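Side-chain contacts in putative NADPH-dependent oxidoreductase (Desulfitobacterium hafniense DCB-2, PDB 3DB2), which probably catalyses an NADPH-dependent oxidation or reduction of a substrate not yet identified, with a Rossmann domain joined to a GFO/IDH/MocA C-terminal domain: residues Leu103-Ala106 with Gln107-Asp110; Cys35-Thr39 with Glu40-Glu44. All blocks are in the same frame, centred on the assembly; numbering follows the deposited sequence. Where two conformers were deposited one is given.

Contact 1: Leu103-Ala106 with Gln107-Asp110; sequences LDHA and QRID
Q107 reaches back one turn along its helix to L103. Its CG stands anti to the carbonyl carbon (chi1 -74°) and the chain then runs on extended, which carries the amide toward the start of the helix. The two side chains pass at a slant: Q107 CB and CG run over the carbonyls of L103 and D104, and the amide carbon CD comes 4.1 Å from the branch carbon CG of L103. A long, flexible amide suits this exposed flank, because it can lie near the leucine and still offer OE1 to solvent. One water ties that end to D104, three residues earlier, donating to D104 OD1 at 3.2 Å and to Q107 OE1 at 3.0 Å. The other carboxylate oxygen of D104 turns to R108: OD2 lies near the guanidinium plane, at its edge, yet stays 4.3 Å from NH1, too far for a salt bridge. The attraction is therefore probably loose, and the arginine's firm partner is E84 on helix 79-88, which forms a salt bridge with NH2. R108 bends at chi3 (61°), bringing its head alongside H105. The two groups point the same way with their planes nearly perpendicular (80°), and NH1 is 3.4 Å from CD2 of the ring. The buried flank needs apolar groups instead: A106 is small enough to pack on L328 and L331 of helix 324-343, whereas the branched I109 packs on I83 of helix 79-88. I109 CG1 also rests 3.2 Å from H105 O, the carbonyl that accepts its own backbone N-H. Backbone bonds four residues back, such as D110 N to A106 O at 3.0 Å, hold the turns. These are the first turns of the crossover helix in a beta-alpha-beta unit of the Rossmann fold, joining strands 92-96 and 120-123.

Contact 2: Cys35-Thr39 with Glu40-Glu44; sequences CYSRT and EDKRE
C35 SG comes within 4.0 Å of R43 O where the second strand of the Rossmann fold, 30-36, turns into helix 40-50; a small, buried thiol fits between strand and helix. Y36 points its CB away from the helix, and its ring packs on M58 and L61 of helix 58-62. The compact S37 faces K42, CB to CB at 3.6 Å, while its OG bonds to L13 N in the glycine-rich turn. S37 O receives R43 NH1 at 2.7 Å in the one conformer described, the arginine folding back through bends at chi2 and chi3. S37 and R38 follow the end of the second strand, which in related dehydrogenases lies beside the adenosine ribose, and are consistent with a preference for NADPH. The basic groups of R38 and K42 end 5.9 Å apart (NH2 to NZ) and could perhaps receive its extra phosphate. T39 sits at the N-cap position, its side chain making no capping bond; chi1 of -57° sets OG1 beside the backbone N and CG2 anti to it, with this methyl 3.8 Å from D41 CB. Its carbonyl begins the helical bonding: T39 O accepts R43 N at 3.1 Å.

In the fold
Both contacts belong to the Rossmann domain, in different beta-alpha-beta units, with centres about 27 Å apart and nearest atoms about 13 Å apart. Contact 1 stays within one helix, whose buried flank packs against helices 79-88 and 324-343; contact 2 joins a strand end to the next helix and is largely exposed at its turn. Their chemistry follows. Contact 1 pairs apolar residues facing neighbouring helices with a water bridge and loosely matched charges on the outer flank, whereas contact 2 relies on the S37 carbonyl taking the R43 side chain and the T39 carbonyl its backbone, and gathers basic groups near the glycine-rich turn, the probable cofactor side.

Contact 1: Leu103-Ala106 with Gln107-Asp110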
loop_
_atom_site.group_PDB
_atom_site.type_symbol
_atom_site.label_atom_id
_atom_site.label_comp_id
_atom_site.label_asym_id
_atom_site.label_seq_id
_atom_site.Cartn_x
_atom_site.Cartn_y
_atom_site.Cartn_z
ATOM N N LEU C 103 -21.838 -16.204 -3.934
ATOM C CA LEU C 103 -22.878 -15.415 -3.277
ATOM C C LEU C 103 -24.101 -16.268 -2.929
ATOM O O LEU C 103 -24.703 -16.114 -1.872
ATOM C CB LEU C 103 -23.257 -14.250 -4.193
ATOM C CG LEU C 103 -24.251 -13.234 -3.630
ATOM C CD1 LEU C 103 -23.710 -12.532 -2.393
ATOM C CD2 LEU C 103 -24.624 -12.185 -4.667
ATOM N N ASP C 104 -24.467 -17.145 -3.851
ATOM C CA ASP C 104 -25.641 -17.996 -3.721
ATOM C C ASP C 104 -25.614 -18.747 -2.392
ATOM O O ASP C 104 -26.537 -18.740 -1.594
ATOM C CB ASP C 104 -25.708 -19.009 -4.867
ATOM C CG ASP C 104 -26.969 -19.860 -4.764
ATOM O OD1 ASP C 104 -28.052 -19.260 -4.603
ATOM O OD2 ASP C 104 -26.860 -21.101 -4.840
ATOM N N HIS C 105 -24.504 -19.400 -2.132
ATOM C CA HIS C 105 -24.201 -20.178 -0.951
ATOM C C HIS C 105 -24.213 -19.279 0.276
ATOM O O HIS C 105 -24.743 -19.667 1.322
ATOM C CB HIS C 105 -22.873 -20.881 -1.143
ATOM C CG HIS C 105 -22.893 -22.079 -2.032
ATOM N ND1 HIS C 105 -21.831 -22.962 -2.088
ATOM C CD2 HIS C 105 -23.831 -22.565 -2.872
ATOM C CE1 HIS C 105 -22.123 -23.933 -2.944
ATOM N NE2 HIS C 105 -23.330 -23.717 -3.442
ATOM N N ALA C 106 -23.632 -18.076 0.149
ATOM C CA ALA C 106 -23.624 -17.191 1.323
ATOM C C ALA C 106 -25.066 -16.868 1.666
ATOM O O ALA C 106 -25.441 -16.789 2.828
ATOM C CB ALA C 106 -22.844 -15.909 1.055
ATOM N N GLN C 107 -25.869 -16.635 0.614
ATOM C CA GLN C 107 -27.285 -16.302 0.832
ATOM C C GLN C 107 -28.031 -17.487 1.434
ATOM O O GLN C 107 -28.915 -17.354 2.274
ATOM C CB GLN C 107 -27.923 -15.883 -0.497
ATOM C CG GLN C 107 -27.494 -14.496 -0.926
ATOM C CD GLN C 107 -27.998 -14.102 -2.299
ATOM O OE1 GLN C 107 -28.181 -14.923 -3.201
ATOM N NE2 GLN C 107 -28.209 -12.793 -2.447
ATOM N N ARG C 108 -27.693 -18.702 1.016
ATOM C CA ARG C 108 -28.364 -19.862 1.592
ATOM C C ARG C 108 -28.070 -19.928 3.081
ATOM O O ARG C 108 -28.936 -20.310 3.843
ATOM C CB ARG C 108 -27.908 -21.138 0.883
ATOM C CG ARG C 108 -28.733 -21.409 -0.379
ATOM C CD ARG C 108 -28.040 -22.410 -1.291
ATOM N NE ARG C 108 -27.845 -23.701 -0.631
ATOM C CZ ARG C 108 -27.117 -24.694 -1.113
ATOM N NH1 ARG C 108 -26.513 -24.537 -2.286
ATOM N NH2 ARG C 108 -26.993 -25.832 -0.441
ATOM N N ILE C 109 -26.859 -19.552 3.482
ATOM C CA ILE C 109 -26.440 -19.700 4.862
ATOM C C ILE C 109 -27.111 -18.637 5.713
ATOM O O ILE C 109 -27.606 -18.851 6.817
ATOM C CB ILE C 109 -24.908 -19.640 4.949
ATOM C CG1 ILE C 109 -24.219 -20.813 4.255
ATOM C CG2 ILE C 109 -24.477 -19.497 6.389
ATOM C CD1 ILE C 109 -22.754 -20.547 3.966
ATOM N N ASP C 110 -27.177 -17.406 5.218
ATOM C CA ASP C 110 -27.913 -16.370 5.955
ATOM C C ASP C 110 -29.365 -16.803 6.152
ATOM O O ASP C 110 -29.941 -16.677 7.227
ATOM C CB ASP C 110 -27.774 -15.061 5.191
ATOM C CG ASP C 110 -28.256 -13.819 5.912
ATOM O OD1 ASP C 110 -28.242 -13.771 7.158
ATOM O OD2 ASP C 110 -28.666 -12.866 5.204
HETATM O O HOH W 1 -27.672 -16.319 -5.829
#

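Contact 2: Cys35-Thr39 with Glu40-Glu44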
loop_
_atom_site.group_PDB
_atom_site.type_symbol
_atom_site.label_atom_id
_atom_site.label_comp_id
_atom_site.label_asym_id
_atom_site.label_seq_id
_atom_site.Cartn_x
_atom_site.Cartn_y
_atom_site.Cartn_z
ATOM N N CYS C 35 -16.899 -36.434 16.218
ATOM C CA CYS C 35 -16.369 -35.930 14.968
ATOM C C CYS C 35 -16.914 -36.724 13.789
ATOM O O CYS C 35 -17.341 -37.899 13.847
ATOM C CB CYS C 35 -14.845 -35.941 15.055
ATOM S SG CYS C 35 -14.131 -37.606 14.815
ATOM N N TYR C 36 -16.928 -36.053 12.644
ATOM C CA TYR C 36 -17.312 -36.644 11.364
ATOM C C TYR C 36 -16.329 -36.190 10.285
ATOM O O TYR C 36 -15.954 -35.031 10.293
ATOM C CB TYR C 36 -18.755 -36.265 11.022
ATOM C CG TYR C 36 -19.148 -36.818 9.672
ATOM C CD1 TYR C 36 -19.492 -38.153 9.513
ATOM C CD2 TYR C 36 -19.158 -35.983 8.562
ATOM C CE1 TYR C 36 -19.849 -38.658 8.271
ATOM C CE2 TYR C 36 -19.513 -36.473 7.317
ATOM C CZ TYR C 36 -19.858 -37.802 7.182
ATOM O OH TYR C 36 -20.202 -38.283 5.935
ATOM N N SER C 37 -15.955 -37.110 9.426
ATOM C CA SER C 37 -15.335 -37.003 8.122
ATOM C C SER C 37 -15.927 -38.079 7.219
ATOM O O SER C 37 -16.460 -39.045 7.770
ATOM C CB SER C 37 -13.818 -37.170 8.192
ATOM O OG SER C 37 -13.144 -36.042 7.644
ATOM N N ARG C 38 -15.858 -37.931 5.910
ATOM C CA ARG C 38 -16.375 -39.001 5.041
ATOM C C ARG C 38 -15.514 -40.255 5.171
ATOM O O ARG C 38 -15.976 -41.397 5.229
ATOM C CB ARG C 38 -16.457 -38.510 3.602
ATOM C CG ARG C 38 -17.235 -37.214 3.410
ATOM C CD ARG C 38 -16.509 -36.217 2.510
ATOM N NE ARG C 38 -16.012 -35.061 3.272
ATOM C CZ ARG C 38 -15.189 -34.155 2.742
ATOM N NH1 ARG C 38 -14.799 -34.301 1.475
ATOM N NH2 ARG C 38 -14.760 -33.122 3.455
ATOM N N THR C 39 -14.201 -40.026 5.247
ATOM C CA THR C 39 -13.207 -41.072 5.413
ATOM C C THR C 39 -13.077 -41.552 6.854
ATOM O O THR C 39 -12.704 -40.739 7.698
ATOM C CB THR C 39 -11.810 -40.558 4.978
ATOM O OG1 THR C 39 -11.889 -40.094 3.625
ATOM C CG2 THR C 39 -10.779 -41.669 5.051
ATOM N N GLU C 40 -13.353 -42.835 7.052
ATOM C CA GLU C 40 -13.249 -43.565 8.302
ATOM C C GLU C 40 -11.899 -43.315 8.983
ATOM O O GLU C 40 -11.802 -43.058 10.182
ATOM C CB GLU C 40 -13.426 -45.085 8.115
ATOM C CG GLU C 40 -12.721 -45.960 9.131
ATOM C CD GLU C 40 -13.280 -47.363 9.275
ATOM O OE1 GLU C 40 -12.957 -48.259 8.461
ATOM O OE2 GLU C 40 -14.060 -47.620 10.221
ATOM N N ASP C 41 -10.833 -43.399 8.200
ATOM C CA ASP C 41 -9.489 -43.183 8.707
ATOM C C ASP C 41 -9.369 -41.767 9.269
ATOM O O ASP C 41 -8.802 -41.562 10.342
ATOM C CB ASP C 41 -8.527 -43.440 7.553
ATOM C CG ASP C 41 -8.287 -44.933 7.355
ATOM O OD1 ASP C 41 -8.691 -45.743 8.222
ATOM O OD2 ASP C 41 -7.693 -45.301 6.325
ATOM N N LYS C 42 -9.911 -40.787 8.540
ATOM C CA LYS C 42 -9.847 -39.412 9.068
ATOM C C LYS C 42 -10.551 -39.365 10.412
ATOM O O LYS C 42 -10.131 -38.702 11.364
ATOM C CB LYS C 42 -10.412 -38.445 8.046
ATOM C CG LYS C 42 -9.394 -37.690 7.212
ATOM C CD LYS C 42 -10.013 -37.103 5.966
ATOM C CE LYS C 42 -9.028 -36.816 4.856
ATOM N NZ LYS C 42 -9.648 -35.975 3.786
ATOM N N ARG C 43 -11.668 -40.081 10.577
ATOM C CA ARG C 43 -12.349 -40.016 11.870
ATOM C C ARG C 43 -11.541 -40.806 12.888
ATOM O O ARG C 43 -11.499 -40.473 14.070
ATOM C CB ARG C 43 -13.764 -40.565 11.801
ATOM C CG ARG C 43 -14.674 -39.804 10.849
ATOM C CD ARG C 43 -14.818 -40.492 9.508
ATOM N NE ARG C 43 -15.487 -41.787 9.612
ATOM C CZ ARG C 43 -16.411 -42.320 8.844
ATOM N NH1 ARG C 43 -16.899 -41.702 7.783
ATOM N NH2 ARG C 43 -16.847 -43.535 9.171
ATOM N N GLU C 44 -10.889 -41.863 12.409
ATOM C CA GLU C 44 -10.021 -42.684 13.252
ATOM C C GLU C 44 -9.032 -41.839 14.051
ATOM O O GLU C 44 -9.002 -41.829 15.280
ATOM C CB GLU C 44 -9.225 -43.630 12.340
ATOM C CG GLU C 44 -10.081 -44.686 11.673
ATOM C CD GLU C 44 -10.799 -45.612 12.636
ATOM O OE1 GLU C 44 -11.106 -46.763 12.229
ATOM O OE2 GLU C 44 -11.070 -45.222 13.793
#